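Local coordinates for protein 2,3-dihydroxy-2,3-dihydrophenylpropionate dehydrogenase (Pseudomonas sp. MC1, PDB 5XTF) that catalyses the NAD-dependent oxidation of naphthalene cis-dihydrodiol to 1,2-dihydroxynaphthalene, a step in the breakdown of aromatic hydrocarbons, at residues V154-S159 with I194-V199. Residues are numbered along the deposited sequence; the frame is centred on the assembly and turned at random.
Sequences VVMTAS and IRVNAV
The carbonyl oxygen of Val154 is gripped twice: Asn197 N donates to it at 3.1 Å, tilted 29° from the carbonyl plane, and a water donates at 2.6 Å. The same water accepts from Asn197 ND2, so Asn197 serves this buried oxygen directly through its backbone N and, by way of the water, through its side chain; ND2 donates also to Ile262 O, and OD1 accepts from Thr265 N. From here the ladder illustrates the rule for parallel strands, that one residue both donates and accepts toward its neighbour: Met156 N binds Asn197 O (3.0 Å) and Met156 O receives Val199 N. It ends where Ala158 N reaches Val199 O at 2.7 Å, just past the end of strand 153-157.

On one face Met156 extends with CG beside its own backbone N (chi1 -71°) and bends at chi3, which swings CE across onto Val196 CG1 at 3.5 Å, a tight carbon pair. Ala198 CB lies 3.3 Å from Met156 O, and helix 170-190 covers this face through Val183 and Leu190. On the other face Val155 CG1 meets Val199 CG2 at 4.1 Å, branch to branch, against Tyr250.

At the last paired position Thr157 OG1 is hydrogen-bonded to Asn104 OD1 and Tyr250 OH; just beyond, Ala158 O accepts from Lys176 NZ. Strand 153-157, helix 170-190 and strand 195-201 form a beta-alpha-beta crossover of the SDR Rossmann fold, the C-terminal end of strand 153-157 facing the NAD(+)-binding residues Asn104 and Lys176.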
loop_
_atom_site.group_PDB
_atom_site.type_symbol
_atom_site.label_atom_id
_atom_site.label_comp_id
_atom_site.label_asym_id
_atom_site.label_seq_id
_atom_site.Cartn_x
_atom_site.Cartn_y
_atom_site.Cartn_z
ATOM N N VAL B 154 -8.644 14.580 -14.666
ATOM C CA VAL B 154 -8.529 13.307 -15.361
ATOM C C VAL B 154 -9.023 12.210 -14.432
ATOM O O VAL B 154 -8.745 12.239 -13.228
ATOM C CB VAL B 154 -7.076 13.031 -15.793
ATOM C CG1 VAL B 154 -6.977 11.691 -16.466
ATOM C CG2 VAL B 154 -6.604 14.115 -16.707
ATOM N N VAL B 155 -9.755 11.244 -14.980
ATOM C CA VAL B 155 -10.089 10.016 -14.266
ATOM C C VAL B 155 -9.683 8.859 -15.150
ATOM O O VAL B 155 -10.091 8.800 -16.315
ATOM C CB VAL B 155 -11.578 9.901 -13.910
ATOM C CG1 VAL B 155 -11.786 8.721 -12.966
ATOM C CG2 VAL B 155 -12.087 11.190 -13.295
ATOM N N MET B 156 -8.868 7.956 -14.611
ATOM C CA MET B 156 -8.484 6.740 -15.295
ATOM C C MET B 156 -9.207 5.553 -14.681
ATOM O O MET B 156 -9.477 5.515 -13.475
ATOM C CB MET B 156 -6.975 6.508 -15.220
ATOM C CG MET B 156 -6.149 7.471 -16.059
ATOM S SD MET B 156 -4.382 7.353 -15.698
ATOM C CE MET B 156 -4.170 8.621 -14.461
ATOM N N THR B 157 -9.526 4.586 -15.518
ATOM C CA THR B 157 -10.009 3.304 -15.037
ATOM C C THR B 157 -8.793 2.429 -14.727
ATOM O O THR B 157 -8.010 2.084 -15.625
ATOM C CB THR B 157 -10.930 2.652 -16.071
ATOM O OG1 THR B 157 -12.121 3.442 -16.235
ATOM C CG2 THR B 157 -11.306 1.244 -15.653
ATOM N N ALA B 158 -8.607 2.120 -13.446
ATOM C CA ALA B 158 -7.632 1.132 -13.013
ATOM C C ALA B 158 -8.338 -0.214 -12.970
ATOM O O ALA B 158 -9.028 -0.566 -13.930
ATOM C CB ALA B 158 -7.037 1.514 -11.657
ATOM N N SER B 159 -8.218 -0.952 -11.866
ATOM C CA SER B 159 -8.771 -2.303 -11.768
ATOM C C SER B 159 -8.516 -2.850 -10.363
ATOM O O SER B 159 -7.628 -2.372 -9.646
ATOM C CB SER B 159 -8.147 -3.225 -12.834
ATOM O OG SER B 159 -8.587 -4.561 -12.721
ATOM N N ILE B 194 -4.432 20.692 -12.418
ATOM C CA ILE B 194 -5.241 19.588 -12.917
ATOM C C ILE B 194 -5.245 18.469 -11.887
ATOM O O ILE B 194 -4.179 18.043 -11.433
ATOM C CB ILE B 194 -4.704 19.077 -14.262
ATOM C CG1 ILE B 194 -4.922 20.137 -15.340
ATOM C CG2 ILE B 194 -5.343 17.735 -14.618
ATOM C CD1 ILE B 194 -4.188 19.816 -16.612
ATOM N N ARG B 195 -6.432 17.987 -11.525
ATOM C CA ARG B 195 -6.554 16.844 -10.630
ATOM C C ARG B 195 -6.520 15.548 -11.428
ATOM O O ARG B 195 -7.047 15.478 -12.541
ATOM C CB ARG B 195 -7.845 16.910 -9.809
ATOM C CG ARG B 195 -7.824 17.963 -8.731
ATOM C CD ARG B 195 -9.169 18.071 -8.024
ATOM N NE ARG B 195 -10.276 18.190 -8.965
ATOM C CZ ARG B 195 -11.134 17.212 -9.233
ATOM N NH1 ARG B 195 -11.014 16.041 -8.619
ATOM N NH2 ARG B 195 -12.110 17.402 -10.113
ATOM N N VAL B 196 -5.917 14.510 -10.845
ATOM C CA VAL B 196 -5.792 13.217 -11.514
ATOM C C VAL B 196 -6.109 12.120 -10.511
ATOM O O VAL B 196 -5.489 12.053 -9.447
ATOM C CB VAL B 196 -4.389 12.983 -12.106
ATOM C CG1 VAL B 196 -4.435 11.779 -13.021
ATOM C CG2 VAL B 196 -3.876 14.204 -12.862
ATOM N N ASN B 197 -7.049 11.247 -10.859
ATOM C CA ASN B 197 -7.517 10.208 -9.955
ATOM C C ASN B 197 -7.867 8.972 -10.763
ATOM O O ASN B 197 -7.749 8.949 -11.990
ATOM C CB ASN B 197 -8.728 10.670 -9.152
ATOM C CG ASN B 197 -8.422 11.850 -8.279
ATOM O OD1 ASN B 197 -7.725 11.721 -7.279
ATOM N ND2 ASN B 197 -8.937 13.023 -8.658
ATOM N N ALA B 198 -8.308 7.933 -10.064
ATOM C CA ALA B 198 -8.650 6.688 -10.727
ATOM C C ALA B 198 -9.719 5.955 -9.946
ATOM O O ALA B 198 -9.878 6.137 -8.741
ATOM C CB ALA B 198 -7.435 5.770 -10.895
ATOM N N VAL B 199 -10.443 5.109 -10.665
ATOM C CA VAL B 199 -11.412 4.185 -10.106
ATOM C C VAL B 199 -10.930 2.773 -10.405
ATOM O O VAL B 199 -10.537 2.483 -11.536
ATOM C CB VAL B 199 -12.811 4.409 -10.707
ATOM C CG1 VAL B 199 -13.792 3.425 -10.123
ATOM C CG2 VAL B 199 -13.258 5.818 -10.473
HETATM O O HOH W 1 -10.185 13.199 -11.314
#